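Local coordinates for hypothetical membrane protein (Corynebacterium glutamicum, PDB 6JSB) that binds heme b and probably takes part in passing it along the corynebacterial heme-uptake machinery, the chain being the HtaA-family domain of a longer membrane protein, at residues Asp13-Asn21 with Tyr177-Ile186; Asp93-Pro104 with Leu116-Thr127. All coordinates share one frame; numbering follows the deposited sequence.

Contact 1 of 2, residues Asp13-Asn21 with Tyr177-Ile186; sequences DWSVRESFN and YPEGEALAPI. With HEM (protoporphyrin IX containing Fe), chain C.
Arg17 reaches along the 177-186 loop and joins it to the heme site. Its CB lies near the hydroxyl of Tyr177, and CG is closer still, 3.4 Å from Tyr177 OH. The chain then bends at chi2 (80°), bringing CD past Leu183 CA (4.0 Å) and turning the guanidinium toward the loop. NE and NH2 both give weak bonds to Ser19 OG. NH1 takes two acceptors: Glu181 OE2 at 2.9 Å, a nearly straight salt bridge in the guanidinium plane to the anti lone pair, and Ala182 O at 2.8 Å, a more bent bond. Tyr177 CE1 lies over one guanidinium face, the planes 21° apart. Ser19 OG and Tyr177 OH each donate to heme propionate O2D, both at 2.6 Å, so Arg17 acts from the second shell, probably steadying the Ser19 hydroxyl; its positive charge probably favours the ionised propionate. Farther along, Ala184 N binds Val16 O at 2.9 Å, and Trp14 NE1, at the indole edge, gives Ala184 O a weak hydrogen bond. Arg17 is the N-cap of helix 18-24, after a short loop following strand 2-14; the 177-186 loop leads into strand 186-198 and is bonded to strand 156-165 through Thr163 and Leu165.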
loop_
_atom_site.group_PDB
_atom_site.type_symbol
_atom_site.label_atom_id
_atom_site.label_comp_id
_atom_site.label_asym_id
_atom_site.label_seq_id
_atom_site.Cartn_x
_atom_site.Cartn_y
_atom_site.Cartn_z
ATOM N N ASP A 13 -1.792 9.853 2.037
ATOM C CA ASP A 13 -1.521 9.885 0.602
ATOM C C ASP A 13 -0.319 8.998 0.349
ATOM O O ASP A 13 0.780 9.350 0.770
ATOM C CB ASP A 13 -1.196 11.311 0.120
ATOM C CG ASP A 13 -2.447 12.209 -0.087
ATOM O OD1 ASP A 13 -3.102 12.604 0.911
ATOM O OD2 ASP A 13 -2.727 12.582 -1.258
ATOM N N TRP A 14 -0.503 7.896 -0.399
ATOM C CA TRP A 14 0.625 6.967 -0.661
ATOM C C TRP A 14 0.379 6.310 -2.008
ATOM O O TRP A 14 -0.522 5.460 -2.105
ATOM C CB TRP A 14 0.730 5.915 0.435
ATOM C CG TRP A 14 1.899 5.001 0.240
ATOM C CD1 TRP A 14 3.196 5.364 -0.081
ATOM C CD2 TRP A 14 1.866 3.588 0.308
ATOM N NE1 TRP A 14 3.977 4.197 -0.188
ATOM C CE2 TRP A 14 3.165 3.110 -0.019
ATOM C CE3 TRP A 14 0.826 2.657 0.547
ATOM C CZ2 TRP A 14 3.497 1.759 -0.029
ATOM C CZ3 TRP A 14 1.172 1.251 0.515
ATOM C CH2 TRP A 14 2.482 0.851 0.227
ATOM N N SER A 15 1.208 6.646 -3.023
ATOM C CA SER A 15 0.998 6.099 -4.375
ATOM C C SER A 15 1.615 4.715 -4.569
ATOM O O SER A 15 1.542 4.179 -5.663
ATOM C CB SER A 15 1.623 7.024 -5.440
ATOM O OG SER A 15 1.069 8.318 -5.289
ATOM N N VAL A 16 2.228 4.146 -3.536
ATOM C CA VAL A 16 2.917 2.855 -3.509
ATOM C C VAL A 16 4.257 2.980 -4.233
ATOM O O VAL A 16 5.327 2.901 -3.607
ATOM C CB VAL A 16 2.026 1.701 -4.082
ATOM C CG1 VAL A 16 2.766 0.368 -3.950
ATOM C CG2 VAL A 16 0.722 1.609 -3.248
ATOM N N ARG A 17 4.226 3.191 -5.556
ATOM C CA ARG A 17 5.405 3.552 -6.321
ATOM C C ARG A 17 4.970 4.013 -7.728
ATOM O O ARG A 17 4.348 3.220 -8.444
ATOM C CB ARG A 17 6.351 2.351 -6.398
ATOM C CG ARG A 17 7.562 2.528 -7.241
ATOM C CD ARG A 17 8.768 3.297 -6.620
ATOM N NE ARG A 17 9.677 3.386 -7.774
ATOM C CZ ARG A 17 10.878 2.846 -7.868
ATOM N NH1 ARG A 17 11.431 2.298 -6.772
ATOM N NH2 ARG A 17 11.541 2.934 -9.033
ATOM N N GLU A 18 5.268 5.275 -8.122
ATOM C CA GLU A 18 4.731 5.753 -9.413
ATOM C C GLU A 18 5.197 4.893 -10.565
ATOM O O GLU A 18 4.407 4.603 -11.491
ATOM C CB GLU A 18 5.124 7.200 -9.681
ATOM C CG GLU A 18 4.479 8.147 -8.705
ATOM C CD GLU A 18 5.055 9.545 -8.834
ATOM O OE1 GLU A 18 4.364 10.469 -8.399
ATOM O OE2 GLU A 18 6.191 9.715 -9.287
ATOM N N SER A 19 6.486 4.493 -10.561
ATOM C CA SER A 19 6.977 3.756 -11.726
ATOM C C SER A 19 6.360 2.360 -11.768
ATOM O O SER A 19 6.278 1.771 -12.842
ATOM C CB SER A 19 8.527 3.716 -11.716
ATOM O OG SER A 19 9.059 3.006 -10.563
ATOM N N PHE A 20 5.861 1.863 -10.619
ATOM C CA PHE A 20 5.216 0.546 -10.615
ATOM C C PHE A 20 3.836 0.679 -11.258
ATOM O O PHE A 20 3.445 -0.124 -12.119
ATOM C CB PHE A 20 5.078 0.003 -9.182
ATOM C CG PHE A 20 4.379 -1.334 -9.175
ATOM C CD1 PHE A 20 5.022 -2.457 -9.728
ATOM C CD2 PHE A 20 3.117 -1.437 -8.651
ATOM C CE1 PHE A 20 4.358 -3.699 -9.763
ATOM C CE2 PHE A 20 2.441 -2.679 -8.647
ATOM C CZ PHE A 20 3.073 -3.801 -9.223
ATOM N N ASN A 21 3.095 1.730 -10.879
ATOM C CA ASN A 21 1.786 1.939 -11.521
ATOM C C ASN A 21 1.934 2.209 -13.006
ATOM O O ASN A 21 1.133 1.728 -13.824
ATOM C CB ASN A 21 1.044 3.125 -10.880
ATOM C CG ASN A 21 0.742 2.869 -9.380
ATOM O OD1 ASN A 21 0.386 1.760 -8.987
ATOM N ND2 ASN A 21 0.823 3.930 -8.571
ATOM N N TYR A 177 12.656 -5.298 -7.135
ATOM C CA TYR A 177 13.347 -4.220 -6.420
ATOM C C TYR A 177 14.345 -4.831 -5.421
ATOM O O TYR A 177 14.012 -5.814 -4.776
ATOM C CB TYR A 177 12.367 -3.387 -5.610
ATOM C CG TYR A 177 11.336 -2.630 -6.421
ATOM C CD1 TYR A 177 11.701 -1.919 -7.573
ATOM C CD2 TYR A 177 10.067 -2.602 -5.997
ATOM C CE1 TYR A 177 10.730 -1.199 -8.298
ATOM C CE2 TYR A 177 9.068 -1.901 -6.699
ATOM C CZ TYR A 177 9.412 -1.213 -7.833
ATOM O OH TYR A 177 8.418 -0.535 -8.530
ATOM N N PRO A 178 15.504 -4.222 -5.205
ATOM C CA PRO A 178 16.379 -4.656 -4.111
ATOM C C PRO A 178 15.876 -4.201 -2.760
ATOM O O PRO A 178 15.159 -3.217 -2.634
ATOM C CB PRO A 178 17.693 -3.980 -4.432
ATOM C CG PRO A 178 17.236 -2.667 -5.058
ATOM C CD PRO A 178 16.059 -3.053 -5.905
ATOM N N GLU A 179 16.365 -4.913 -1.701
ATOM C CA GLU A 179 16.125 -4.393 -0.365
ATOM C C GLU A 179 16.669 -2.965 -0.257
ATOM O O GLU A 179 17.747 -2.646 -0.778
ATOM C CB GLU A 179 16.823 -5.334 0.642
ATOM C CG GLU A 179 16.596 -4.994 2.039
ATOM C CD GLU A 179 17.332 -6.021 2.919
ATOM O OE1 GLU A 179 17.586 -7.154 2.442
ATOM O OE2 GLU A 179 17.638 -5.667 4.055
ATOM N N GLY A 180 15.923 -2.110 0.420
ATOM C CA GLY A 180 16.282 -0.701 0.553
ATOM C C GLY A 180 15.768 0.181 -0.588
ATOM O O GLY A 180 15.948 1.401 -0.518
ATOM N N GLU A 181 15.111 -0.395 -1.592
ATOM C CA GLU A 181 14.629 0.433 -2.718
ATOM C C GLU A 181 13.624 1.470 -2.231
ATOM O O GLU A 181 12.686 1.161 -1.481
ATOM C CB GLU A 181 13.960 -0.494 -3.729
ATOM C CG GLU A 181 13.394 0.306 -4.966
ATOM C CD GLU A 181 14.465 0.625 -6.011
ATOM O OE1 GLU A 181 15.664 0.210 -5.874
ATOM O OE2 GLU A 181 14.111 1.349 -7.001
ATOM N N ALA A 182 13.760 2.720 -2.724
ATOM C CA ALA A 182 12.800 3.727 -2.305
ATOM C C ALA A 182 11.431 3.410 -2.885
ATOM O O ALA A 182 11.321 2.981 -4.029
ATOM C CB ALA A 182 13.288 5.089 -2.800
ATOM N N LEU A 183 10.396 3.577 -2.086
ATOM C CA LEU A 183 9.028 3.488 -2.606
ATOM C C LEU A 183 8.438 4.902 -2.608
ATOM O O LEU A 183 9.126 5.915 -2.377
ATOM C CB LEU A 183 8.182 2.533 -1.773
ATOM C CG LEU A 183 8.758 1.092 -1.729
ATOM C CD1 LEU A 183 7.818 0.297 -0.840
ATOM C CD2 LEU A 183 8.876 0.461 -3.144
ATOM N N ALA A 184 7.154 4.978 -2.918
ATOM C CA ALA A 184 6.541 6.313 -2.904
ATOM C C ALA A 184 6.530 6.876 -1.484
ATOM O O ALA A 184 6.353 6.151 -0.518
ATOM C CB ALA A 184 5.068 6.233 -3.387
ATOM N N PRO A 185 6.659 8.180 -1.327
ATOM C CA PRO A 185 6.577 8.765 0.022
ATOM C C PRO A 185 5.142 8.701 0.533
ATOM O O PRO A 185 4.183 8.629 -0.253
ATOM C CB PRO A 185 7.002 10.218 -0.209
ATOM C CG PRO A 185 6.538 10.466 -1.604
ATOM C CD PRO A 185 6.852 9.197 -2.343
ATOM N N ILE A 186 4.981 8.695 1.876
ATOM C CA ILE A 186 3.643 8.625 2.483
ATOM C C ILE A 186 3.393 9.936 3.232
ATOM O O ILE A 186 4.255 10.406 3.970
ATOM C CB ILE A 186 3.479 7.387 3.396
ATOM C CG1 ILE A 186 2.101 7.352 4.072
ATOM C CG2 ILE A 186 4.598 7.298 4.529
ATOM C CD1 ILE A 186 1.658 5.870 4.415
HETATM C CHA HEM C . 9.311 -4.625 -14.060
HETATM C CHB HEM C . 8.176 -8.144 -17.195
HETATM C CHC HEM C . 6.079 -10.604 -13.527
HETATM C CHD HEM C . 6.940 -6.885 -10.457
HETATM C C1A HEM C . 9.243 -5.417 -15.190
HETATM C C2A HEM C . 9.944 -5.108 -16.422
HETATM C C3A HEM C . 9.639 -6.068 -17.328
HETATM C C4A HEM C . 8.740 -7.004 -16.654
HETATM C CMA HEM C . 10.134 -6.183 -18.802
HETATM C CAA HEM C . 10.871 -3.888 -16.601
HETATM C CBA HEM C . 10.090 -2.733 -17.211
HETATM C CGA HEM C . 10.889 -1.458 -17.063
HETATM O O1A HEM C . 10.444 -0.417 -17.622
HETATM O O2A HEM C . 11.956 -1.497 -16.371
HETATM C C1B HEM C . 7.510 -9.098 -16.477
HETATM C C2B HEM C . 6.984 -10.348 -17.028
HETATM C C3B HEM C . 6.412 -11.035 -16.023
HETATM C C4B HEM C . 6.519 -10.240 -14.793
HETATM C CMB HEM C . 7.165 -10.735 -18.523
HETATM C CAB HEM C . 5.700 -12.421 -16.046
HETATM C CBB HEM C . 5.211 -12.940 -17.176
HETATM C C1C HEM C . 6.112 -9.817 -12.371
HETATM C C2C HEM C . 5.557 -10.180 -11.089
HETATM C C3C HEM C . 5.744 -9.144 -10.238
HETATM C C4C HEM C . 6.493 -8.113 -10.952
HETATM C CMC HEM C . 4.761 -11.477 -10.789
HETATM C CAC HEM C . 5.231 -9.155 -8.809
HETATM C CBC HEM C . 4.868 -8.005 -8.259
HETATM C C1D HEM C . 7.670 -5.969 -11.185
HETATM C C2D HEM C . 8.188 -4.730 -10.650
HETATM C C3D HEM C . 8.852 -4.079 -11.629
HETATM C C4D HEM C . 8.755 -4.884 -12.836
HETATM C CMD HEM C . 8.031 -4.322 -9.170
HETATM C CAD HEM C . 9.571 -2.702 -11.489
HETATM C CBD HEM C . 8.569 -1.632 -11.996
HETATM C CGD HEM C . 9.238 -0.270 -11.825
HETATM O O1D HEM C . 10.175 0.017 -12.646
HETATM O O2D HEM C . 8.826 0.464 -10.861
HETATM N NA HEM C . 8.511 -6.614 -15.337
HETATM N NB HEM C . 7.169 -9.061 -15.142
HETATM N NC HEM C . 6.697 -8.553 -12.240
HETATM N ND HEM C . 8.017 -6.002 -12.508
HETATM FE FE HEM C . 7.339 -7.497 -13.793
HETATM O O HOH W 1 3.009 8.886 -2.688
#

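Contact 2 of 2, residues Asp93-Pro104 with Leu116-Thr127. With HEM (protoporphyrin IX containing Fe), chain C.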
loop_
_atom_site.group_PDB
_atom_site.type_symbol
_atom_site.label_atom_id
_atom_site.label_comp_id
_atom_site.label_asym_id
_atom_site.label_seq_id
_atom_site.Cartn_x
_atom_site.Cartn_y
_atom_site.Cartn_z
ATOM N N ASP A 93 -8.216 -15.792 -12.786
ATOM C CA ASP A 93 -7.367 -16.781 -12.114
ATOM C C ASP A 93 -6.004 -16.940 -12.780
ATOM O O ASP A 93 -5.236 -17.847 -12.396
ATOM C CB ASP A 93 -8.080 -18.127 -12.128
ATOM C CG ASP A 93 -9.369 -18.118 -11.329
ATOM O OD1 ASP A 93 -9.468 -17.327 -10.395
ATOM O OD2 ASP A 93 -10.258 -18.947 -11.624
ATOM N N ASN A 94 -5.694 -16.129 -13.805
ATOM C CA ASN A 94 -4.494 -16.407 -14.585
ATOM C C ASN A 94 -3.563 -15.208 -14.740
ATOM O O ASN A 94 -2.709 -15.219 -15.638
ATOM C CB ASN A 94 -4.881 -16.978 -15.960
ATOM C CG ASN A 94 -5.241 -18.459 -15.858
ATOM O OD1 ASN A 94 -4.350 -19.282 -15.791
ATOM N ND2 ASN A 94 -6.527 -18.789 -15.767
ATOM N N PHE A 95 -3.659 -14.182 -13.874
ATOM C CA PHE A 95 -2.711 -13.076 -13.926
ATOM C C PHE A 95 -1.401 -13.506 -13.250
ATOM O O PHE A 95 -1.382 -13.850 -12.060
ATOM C CB PHE A 95 -3.290 -11.852 -13.224
ATOM C CG PHE A 95 -4.351 -11.157 -14.020
ATOM C CD1 PHE A 95 -3.997 -10.415 -15.114
ATOM C CD2 PHE A 95 -5.698 -11.250 -13.646
ATOM C CE1 PHE A 95 -4.995 -9.714 -15.830
ATOM C CE2 PHE A 95 -6.709 -10.578 -14.373
ATOM C CZ PHE A 95 -6.332 -9.813 -15.471
ATOM N N ILE A 96 -0.314 -13.522 -14.008
ATOM C CA ILE A 96 0.969 -13.887 -13.370
ATOM C C ILE A 96 1.366 -12.888 -12.300
ATOM O O ILE A 96 1.946 -13.267 -11.262
ATOM C CB ILE A 96 2.055 -14.043 -14.443
ATOM C CG1 ILE A 96 1.694 -15.309 -15.265
ATOM C CG2 ILE A 96 3.406 -14.200 -13.757
ATOM C CD1 ILE A 96 2.545 -15.476 -16.558
ATOM N N LEU A 97 1.123 -11.595 -12.535
ATOM C CA LEU A 97 1.327 -10.561 -11.543
ATOM C C LEU A 97 -0.047 -10.303 -10.928
ATOM O O LEU A 97 -1.007 -9.902 -11.622
ATOM C CB LEU A 97 1.939 -9.296 -12.167
ATOM C CG LEU A 97 2.359 -8.216 -11.171
ATOM C CD1 LEU A 97 3.201 -7.240 -11.995
ATOM C CD2 LEU A 97 1.129 -7.496 -10.554
ATOM N N ASP A 98 -0.186 -10.604 -9.636
ATOM C CA ASP A 98 -1.492 -10.431 -8.994
ATOM C C ASP A 98 -1.203 -10.065 -7.544
ATOM O O ASP A 98 -0.802 -10.923 -6.750
ATOM C CB ASP A 98 -2.326 -11.718 -9.118
ATOM C CG ASP A 98 -3.771 -11.541 -8.685
ATOM O OD1 ASP A 98 -4.037 -10.773 -7.733
ATOM O OD2 ASP A 98 -4.679 -12.232 -9.261
ATOM N N LEU A 99 -1.340 -8.784 -7.249
ATOM C CA LEU A 99 -0.828 -8.171 -6.013
ATOM C C LEU A 99 -1.944 -7.383 -5.325
ATOM O O LEU A 99 -2.668 -6.622 -5.975
ATOM C CB LEU A 99 0.312 -7.190 -6.376
ATOM C CG LEU A 99 0.784 -6.270 -5.241
ATOM C CD1 LEU A 99 1.478 -7.022 -4.091
ATOM C CD2 LEU A 99 1.794 -5.255 -5.831
ATOM N N ASP A 100 -2.090 -7.549 -4.020
ATOM C CA ASP A 100 -3.129 -6.833 -3.295
ATOM C C ASP A 100 -2.531 -6.322 -2.000
ATOM O O ASP A 100 -1.874 -7.099 -1.289
ATOM C CB ASP A 100 -4.290 -7.754 -2.983
ATOM C CG ASP A 100 -5.486 -7.006 -2.491
ATOM O OD1 ASP A 100 -6.423 -6.721 -3.297
ATOM O OD2 ASP A 100 -5.543 -6.710 -1.276
ATOM N N PHE A 101 -2.681 -5.020 -1.712
ATOM C CA PHE A 101 -2.288 -4.432 -0.434
ATOM C C PHE A 101 -3.540 -3.927 0.260
ATOM O O PHE A 101 -4.323 -3.209 -0.356
ATOM C CB PHE A 101 -1.341 -3.234 -0.619
ATOM C CG PHE A 101 0.074 -3.579 -1.031
ATOM C CD1 PHE A 101 0.682 -4.728 -0.598
ATOM C CD2 PHE A 101 0.857 -2.677 -1.706
ATOM C CE1 PHE A 101 2.051 -4.994 -0.900
ATOM C CE2 PHE A 101 2.211 -2.972 -2.055
ATOM C CZ PHE A 101 2.791 -4.134 -1.648
ATOM N N SER A 102 -3.677 -4.199 1.566
ATOM C CA SER A 102 -4.872 -3.668 2.222
ATOM C C SER A 102 -4.559 -3.374 3.686
ATOM O O SER A 102 -3.563 -3.846 4.237
ATOM C CB SER A 102 -6.064 -4.600 2.074
ATOM O OG SER A 102 -5.821 -5.837 2.712
ATOM N N ASN A 103 -5.409 -2.542 4.306
ATOM C CA ASN A 103 -5.267 -2.163 5.708
ATOM C C ASN A 103 -3.849 -1.773 6.160
ATOM O O ASN A 103 -3.329 -2.328 7.119
ATOM C CB ASN A 103 -5.770 -3.302 6.595
ATOM C CG ASN A 103 -7.178 -3.639 6.308
ATOM O OD1 ASN A 103 -8.044 -2.747 6.283
ATOM N ND2 ASN A 103 -7.430 -4.914 6.021
ATOM N N PRO A 104 -3.233 -0.806 5.513
ATOM C CA PRO A 104 -1.892 -0.407 5.964
ATOM C C PRO A 104 -1.926 0.208 7.350
ATOM O O PRO A 104 -2.903 0.843 7.759
ATOM C CB PRO A 104 -1.421 0.613 4.940
ATOM C CG PRO A 104 -2.620 0.911 3.994
ATOM C CD PRO A 104 -3.762 0.013 4.382
ATOM N N LEU A 116 3.237 -1.277 7.779
ATOM C CA LEU A 116 2.720 -2.638 7.795
ATOM C C LEU A 116 1.580 -2.747 6.803
ATOM O O LEU A 116 0.811 -1.803 6.636
ATOM C CB LEU A 116 2.182 -3.016 9.171
ATOM C CG LEU A 116 3.134 -2.731 10.337
ATOM C CD1 LEU A 116 2.517 -3.245 11.663
ATOM C CD2 LEU A 116 4.397 -3.415 10.092
ATOM N N VAL A 117 1.443 -3.902 6.142
ATOM C CA VAL A 117 0.328 -4.052 5.201
ATOM C C VAL A 117 -0.108 -5.503 5.204
ATOM O O VAL A 117 0.676 -6.407 5.412
ATOM C CB VAL A 117 0.651 -3.654 3.731
ATOM C CG1 VAL A 117 0.877 -2.155 3.591
ATOM C CG2 VAL A 117 1.790 -4.473 3.134
ATOM N N ASP A 118 -1.405 -5.713 4.951
ATOM C CA ASP A 118 -1.886 -7.046 4.604
ATOM C C ASP A 118 -1.647 -7.251 3.111
ATOM O O ASP A 118 -2.048 -6.399 2.289
ATOM C CB ASP A 118 -3.381 -7.198 4.861
ATOM C CG ASP A 118 -3.781 -7.054 6.301
ATOM O OD1 ASP A 118 -2.912 -7.068 7.203
ATOM O OD2 ASP A 118 -5.010 -6.923 6.525
ATOM N N PHE A 119 -0.959 -8.332 2.743
ATOM C CA PHE A 119 -0.629 -8.495 1.307
ATOM C C PHE A 119 -0.969 -9.890 0.838
ATOM O O PHE A 119 -1.034 -10.848 1.615
ATOM C CB PHE A 119 0.860 -8.215 0.934
ATOM C CG PHE A 119 1.827 -9.278 1.405
ATOM C CD1 PHE A 119 2.121 -10.378 0.606
ATOM C CD2 PHE A 119 2.429 -9.147 2.617
ATOM C CE1 PHE A 119 2.984 -11.401 1.031
ATOM C CE2 PHE A 119 3.336 -10.144 3.053
ATOM C CZ PHE A 119 3.594 -11.267 2.270
ATOM N N LYS A 120 -1.275 -9.953 -0.467
ATOM C CA LYS A 120 -1.473 -11.227 -1.135
ATOM C C LYS A 120 -0.863 -11.013 -2.516
ATOM O O LYS A 120 -1.327 -10.134 -3.275
ATOM C CB LYS A 120 -2.991 -11.557 -1.192
ATOM C CG LYS A 120 -3.354 -12.843 -1.919
ATOM C CD LYS A 120 -4.918 -12.882 -2.090
ATOM C CE LYS A 120 -5.442 -14.178 -2.782
ATOM N NZ LYS A 120 -6.759 -13.890 -3.418
ATOM N N SER A 121 0.213 -11.730 -2.833
ATOM C CA SER A 121 0.937 -11.465 -4.081
ATOM C C SER A 121 1.453 -12.774 -4.664
ATOM O O SER A 121 2.126 -13.531 -3.964
ATOM C CB SER A 121 2.120 -10.534 -3.787
ATOM O OG SER A 121 2.821 -10.239 -5.001
ATOM N N ARG A 122 1.200 -13.046 -5.951
ATOM C CA ARG A 122 1.834 -14.234 -6.519
ATOM C C ARG A 122 3.355 -14.077 -6.537
ATOM O O ARG A 122 3.893 -13.040 -6.963
ATOM C CB ARG A 122 1.356 -14.476 -7.949
ATOM C CG ARG A 122 -0.132 -14.743 -8.044
ATOM C CD ARG A 122 -0.455 -15.248 -9.460
ATOM N NE ARG A 122 -1.889 -15.391 -9.689
ATOM C CZ ARG A 122 -2.659 -16.392 -9.239
ATOM N NH1 ARG A 122 -2.148 -17.397 -8.469
ATOM N NH2 ARG A 122 -3.960 -16.420 -9.588
ATOM N N GLU A 123 4.039 -15.150 -6.126
ATOM C CA GLU A 123 5.496 -15.226 -6.252
ATOM C C GLU A 123 5.917 -15.101 -7.709
ATOM O O GLU A 123 5.242 -15.616 -8.604
ATOM C CB GLU A 123 5.933 -16.591 -5.684
ATOM C CG GLU A 123 7.462 -16.761 -5.597
ATOM C CD GLU A 123 7.846 -18.148 -5.093
ATOM O OE1 GLU A 123 9.044 -18.487 -5.150
ATOM O OE2 GLU A 123 6.952 -18.887 -4.657
ATOM N N PHE A 124 7.013 -14.376 -7.970
ATOM C CA PHE A 124 7.602 -14.431 -9.309
ATOM C C PHE A 124 8.450 -15.683 -9.417
ATOM O O PHE A 124 9.440 -15.828 -8.698
ATOM C CB PHE A 124 8.446 -13.197 -9.636
ATOM C CG PHE A 124 9.057 -13.280 -11.014
ATOM C CD1 PHE A 124 8.297 -12.992 -12.139
ATOM C CD2 PHE A 124 10.329 -13.773 -11.208
ATOM C CE1 PHE A 124 8.800 -13.128 -13.422
ATOM C CE2 PHE A 124 10.850 -13.931 -12.506
ATOM C CZ PHE A 124 10.087 -13.579 -13.617
ATOM N N VAL A 125 8.057 -16.594 -10.305
ATOM C CA VAL A 125 8.829 -17.813 -10.544
ATOM C C VAL A 125 9.514 -17.674 -11.903
ATOM O O VAL A 125 10.751 -17.724 -11.999
ATOM C CB VAL A 125 7.928 -19.061 -10.467
ATOM C CG1 VAL A 125 8.707 -20.328 -10.860
ATOM C CG2 VAL A 125 7.423 -19.209 -9.052
ATOM N N ASP A 126 8.730 -17.501 -12.965
ATOM C CA ASP A 126 9.247 -17.209 -14.294
ATOM C C ASP A 126 8.086 -16.654 -15.098
ATOM O O ASP A 126 6.973 -16.498 -14.583
ATOM C CB ASP A 126 9.885 -18.435 -14.967
ATOM C CG ASP A 126 8.919 -19.591 -15.143
ATOM O OD1 ASP A 126 7.720 -19.386 -15.430
ATOM O OD2 ASP A 126 9.383 -20.760 -15.077
ATOM N N THR A 127 8.347 -16.339 -16.355
ATOM C CA THR A 127 7.356 -15.605 -17.125
ATOM C C THR A 127 6.273 -16.487 -17.705
ATOM O O THR A 127 5.423 -15.963 -18.452
ATOM C CB THR A 127 8.020 -14.834 -18.255
ATOM O OG1 THR A 127 8.598 -15.779 -19.161
ATOM C CG2 THR A 127 9.096 -13.909 -17.682
HETATM C CHA HEM C . 9.311 -4.625 -14.060
HETATM C CHB HEM C . 8.176 -8.144 -17.195
HETATM C CHC HEM C . 6.079 -10.604 -13.527
HETATM C CHD HEM C . 6.940 -6.885 -10.457
HETATM C C1A HEM C . 9.243 -5.417 -15.190
HETATM C C2A HEM C . 9.944 -5.108 -16.422
HETATM C C3A HEM C . 9.639 -6.068 -17.328
HETATM C C4A HEM C . 8.740 -7.004 -16.654
HETATM C CMA HEM C . 10.134 -6.183 -18.802
HETATM C CAA HEM C . 10.871 -3.888 -16.601
HETATM C CBA HEM C . 10.090 -2.733 -17.211
HETATM C CGA HEM C . 10.889 -1.458 -17.063
HETATM O O1A HEM C . 10.444 -0.417 -17.622
HETATM O O2A HEM C . 11.956 -1.497 -16.371
HETATM C C1B HEM C . 7.510 -9.098 -16.477
HETATM C C2B HEM C . 6.984 -10.348 -17.028
HETATM C C3B HEM C . 6.412 -11.035 -16.023
HETATM C C4B HEM C . 6.519 -10.240 -14.793
HETATM C CMB HEM C . 7.165 -10.735 -18.523
HETATM C CAB HEM C . 5.700 -12.421 -16.046
HETATM C CBB HEM C . 5.211 -12.940 -17.176
HETATM C C1C HEM C . 6.112 -9.817 -12.371
HETATM C C2C HEM C . 5.557 -10.180 -11.089
HETATM C C3C HEM C . 5.744 -9.144 -10.238
HETATM C C4C HEM C . 6.493 -8.113 -10.952
HETATM C CMC HEM C . 4.761 -11.477 -10.789
HETATM C CAC HEM C . 5.231 -9.155 -8.809
HETATM C CBC HEM C . 4.868 -8.005 -8.259
HETATM C C1D HEM C . 7.670 -5.969 -11.185
HETATM C C2D HEM C . 8.188 -4.730 -10.650
HETATM C C3D HEM C . 8.852 -4.079 -11.629
HETATM C C4D HEM C . 8.755 -4.884 -12.836
HETATM C CMD HEM C . 8.031 -4.322 -9.170
HETATM C CAD HEM C . 9.571 -2.702 -11.489
HETATM C CBD HEM C . 8.569 -1.632 -11.996
HETATM C CGD HEM C . 9.238 -0.270 -11.825
HETATM O O1D HEM C . 10.175 0.017 -12.646
HETATM O O2D HEM C . 8.826 0.464 -10.861
HETATM N NA HEM C . 8.511 -6.614 -15.337
HETATM N NB HEM C . 7.169 -9.061 -15.142
HETATM N NC HEM C . 6.697 -8.553 -12.240
HETATM N ND HEM C . 8.017 -6.002 -12.508
HETATM FE FE HEM C . 7.339 -7.497 -13.793
HETATM O O HOH W 2 -4.883 -14.186 -11.079
HETATM O O HOH W 3 3.338 -15.695 -10.578
HETATM O O HOH W 4 2.243 -10.856 -7.962
HETATM O O HOH W 5 -3.696 -10.431 -5.090
HETATM O O HOH W 6 -4.392 -7.498 0.902
#
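Leu99 CD1 packs on Ser121 CB at 3.6 Å; Phe101 CD1, at the ring edge, is 3.8 Å from Phe119 CB and also touches Val117 CG2. Leu99, Ser121, Phe101 and Phe119 share one face of the antiparallel hairpin of strands 95-109 and 112-122. Asp100 and Lys120 form the hydrogen-bonded pair between them, Ser102 and Asp118 the one beyond Phe101 and Phe119; their side chains lie on the other face. Asn103 ND2 gives a straight bond to Asp118 OD2, 3.2 Å, with amide and carboxylate planes 75° apart; Gln138 N holds Asp118 OD1. At the heme end, Arg122 runs extended to the corner at Ile96 and Leu97, a classic beta bulge facing Gly79. Arg122 N binds Asp98 O at 3.0 Å, NE bonds weakly to Phe95 O, and NH1 reaches Ala131 O. A water joins Arg122 NH2 (2.8 Å) to Asp98 OD2 and Phe95 N, while His76 binds Asp98 OD1. Leu97 CD1 lies 3.6 Å from heme C4C and Phe124 CD1 3.5 Å from heme CHC; Ile96 and Thr127 add side chains and carbonyl oxygens. Asp98 OD2 and the guanidinium attract by charge alone, their direct link being the water, and the two charges probably offset each other in this buried place.

How the contacts relate
Both contacts touch the same heme. Contact 1 grips a propionate and also packs on one methyl, whereas contact 2 meets the macrocycle, a vinyl and other methyls with side chains and backbone carbonyls. Their centres lie about 15 Å apart, yet they pack directly: Phe20 CE2 is 3.9 Å from Leu99 CD2, and Val16 CG1 is 3.9 Å from Phe101 CE2. Residues 93-127 fall within the sequence span that contact 1 brackets, and both contacts reach one antiparallel sheet. The axial iron ligand Tyr23 is nearer contact 1, about 4 Å from Phe20 there and about 8 Å from Ile96 of contact 2, side chain to side chain.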